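Local coordinates for hypothetical protein AF1432 (Archaeoglobus fulgidus, PDB 1YNB) that probably hydrolyses 2'-deoxyribonucleoside 5'-monophosphates to the deoxyribonucleoside and phosphate, as a metal-dependent phosphohydrolase of the HD-domain family, at residues Ile48-Leu53 against Ser121-Leu126. Numbering follows the deposited sequence.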
loop_
_atom_site.group_PDB
_atom_site.type_symbol
_atom_site.label_atom_id
_atom_site.label_comp_id
_atom_site.label_asym_id
_atom_site.label_seq_id
_atom_site.Cartn_x
_atom_site.Cartn_y
_atom_site.Cartn_z
ATOM N N ILE A 48 14.369 -3.258 3.278
ATOM C CA ILE A 48 14.159 -4.668 3.082
ATOM C C ILE A 48 15.226 -5.225 2.121
ATOM O O ILE A 48 15.810 -6.304 2.348
ATOM C CB ILE A 48 12.706 -4.907 2.591
ATOM C CG1 ILE A 48 11.746 -4.545 3.739
ATOM C CG2 ILE A 48 12.476 -6.369 2.137
ATOM C CD1 ILE A 48 10.285 -4.562 3.337
ATOM N N ILE A 49 15.523 -4.502 1.043
ATOM C CA ILE A 49 16.570 -4.998 0.153
ATOM C C ILE A 49 17.940 -5.113 0.867
ATOM O O ILE A 49 18.677 -6.066 0.614
ATOM C CB ILE A 49 16.731 -4.062 -1.057
ATOM C CG1 ILE A 49 15.452 -4.214 -1.932
ATOM C CG2 ILE A 49 17.958 -4.451 -1.895
ATOM C CD1 ILE A 49 15.396 -3.151 -3.131
ATOM N N ALA A 50 18.263 -4.137 1.719
ATOM C CA ALA A 50 19.559 -4.134 2.413
ATOM C C ALA A 50 19.656 -5.377 3.309
ATOM O O ALA A 50 20.719 -6.001 3.400
ATOM C CB ALA A 50 19.730 -2.867 3.217
ATOM N N PHE A 51 18.540 -5.727 3.940
ATOM C CA PHE A 51 18.427 -6.928 4.780
ATOM C C PHE A 51 18.753 -8.131 3.883
ATOM O O PHE A 51 19.605 -8.968 4.205
ATOM C CB PHE A 51 17.006 -7.034 5.300
ATOM C CG PHE A 51 16.749 -8.239 6.147
ATOM C CD1 PHE A 51 17.158 -8.260 7.484
ATOM C CD2 PHE A 51 16.080 -9.335 5.623
ATOM C CE1 PHE A 51 16.894 -9.374 8.297
ATOM C CE2 PHE A 51 15.809 -10.454 6.417
ATOM C CZ PHE A 51 16.231 -10.450 7.775
ATOM N N ILE A 52 18.092 -8.205 2.722
ATOM C CA ILE A 52 18.345 -9.294 1.791
ATOM C C ILE A 52 19.807 -9.361 1.328
ATOM O O ILE A 52 20.393 -10.458 1.257
ATOM C CB ILE A 52 17.441 -9.171 0.546
ATOM C CG1 ILE A 52 15.989 -9.481 0.927
ATOM C CG2 ILE A 52 17.876 -10.177 -0.533
ATOM C CD1 ILE A 52 14.970 -9.086 -0.179
ATOM N N LEU A 53 20.384 -8.216 0.980
ATOM C CA LEU A 53 21.780 -8.185 0.514
ATOM C C LEU A 53 22.733 -8.740 1.570
ATOM O O LEU A 53 23.658 -9.485 1.248
ATOM C CB LEU A 53 22.223 -6.766 0.157
ATOM C CG LEU A 53 21.573 -6.171 -1.111
ATOM C CD1 LEU A 53 22.073 -4.775 -1.351
ATOM C CD2 LEU A 53 21.863 -7.054 -2.296
ATOM N N SER A 121 24.232 1.416 0.463
ATOM C CA SER A 121 24.508 2.049 -0.824
ATOM C C SER A 121 23.957 1.224 -1.988
ATOM O O SER A 121 23.306 1.776 -2.877
ATOM C CB SER A 121 26.022 2.238 -1.015
ATOM O OG SER A 121 26.283 2.995 -2.189
ATOM N N ASP A 122 24.232 -0.079 -1.990
ATOM C CA ASP A 122 23.750 -0.963 -3.044
ATOM C C ASP A 122 22.209 -1.063 -3.007
ATOM O O ASP A 122 21.547 -1.116 -4.062
ATOM C CB ASP A 122 24.303 -2.375 -2.883
ATOM C CG ASP A 122 25.654 -2.594 -3.609
ATOM O OD1 ASP A 122 26.244 -1.646 -4.187
ATOM O OD2 ASP A 122 26.103 -3.742 -3.592
ATOM N N ALA A 123 21.653 -1.113 -1.802
ATOM C CA ALA A 123 20.183 -1.239 -1.667
ATOM C C ALA A 123 19.447 -0.015 -2.213
ATOM O O ALA A 123 18.369 -0.163 -2.807
ATOM C CB ALA A 123 19.795 -1.487 -0.173
ATOM N N ASP A 124 20.011 1.169 -1.985
ATOM C CA ASP A 124 19.476 2.461 -2.437
ATOM C C ASP A 124 19.391 2.388 -3.965
ATOM O O ASP A 124 18.335 2.642 -4.562
ATOM C CB ASP A 124 20.446 3.578 -2.012
ATOM C CG ASP A 124 20.070 4.947 -2.565
ATOM O OD1 ASP A 124 20.983 5.777 -2.756
ATOM O OD2 ASP A 124 18.864 5.226 -2.795
ATOM N N LYS A 125 20.496 2.033 -4.599
ATOM C CA LYS A 125 20.525 1.921 -6.077
ATOM C C LYS A 125 19.670 0.776 -6.637
ATOM O O LYS A 125 19.046 0.898 -7.699
ATOM C CB LYS A 125 21.976 1.729 -6.542
ATOM C CG LYS A 125 22.869 2.888 -6.191
ATOM C CD LYS A 125 24.262 2.576 -6.740
ATOM C CE LYS A 125 25.367 3.247 -5.956
ATOM N NZ LYS A 125 26.625 2.473 -6.247
ATOM N N LEU A 126 19.651 -0.365 -5.972
ATOM C CA LEU A 126 18.833 -1.463 -6.451
ATOM C C LEU A 126 17.351 -1.098 -6.325
ATOM O O LEU A 126 16.561 -1.502 -7.188
ATOM C CB LEU A 126 19.039 -2.753 -5.644
ATOM C CG LEU A 126 19.883 -3.888 -6.217
ATOM C CD1 LEU A 126 19.654 -5.128 -5.330
ATOM C CD2 LEU A 126 19.492 -4.226 -7.684
#
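A50 and A123 bring the two helical segments together, their CA atoms 5.0 Å apart where the axes of 48-53 and 121-126 approach to 8.4 Å, the N-to-C directions diverging by 126°. The case illustrates how small residues let helices draw close while larger ones fill the flanks. The CB of A123 lies against the backbone of the other helix, 3.6 Å from A50 N, and beside the A50 methyl as well. Around this point I49 and L53, one helical turn apart, both reach across. In I49 the CG2 methyl stands anti to the backbone N and beside the carbonyl carbon; this branch does the touching, with A123 CB and L126 CD1 each 3.9 Å from I49 CG2. L53 divides its two methyls: CD1 comes within 3.6 Å of D122 CB and rests on the backbone N of A123, while CD2 lies 4.2 Å from L126 CD1. A123 is thus bordered by I49, A50 and L53, and the L126 methyl meets both larger neighbours. No hydrogen bond crosses the interface, so cohesion here is apolar. D122 contributes its CB to L53, whereas its carboxylate is spent elsewhere: OD1 accepts from K152 N and OD2 from T153 N, which satisfies both oxygens of this buried acid. On the face of 121-126 turned from 48-53, D124 makes a weak hydrogen bond to H42 and touches H74, consistent with the H...HD...D metal site of HD-domain enzymes, though these side chains hold no metal here. The pairing therefore joins helix 39-56 to helix 117-135 in the buried helical core, with helix 154-166 packing on L53, D122 and L126, helix 61-73 on A50 and F51, and the second subunit reaching I49 through its I14.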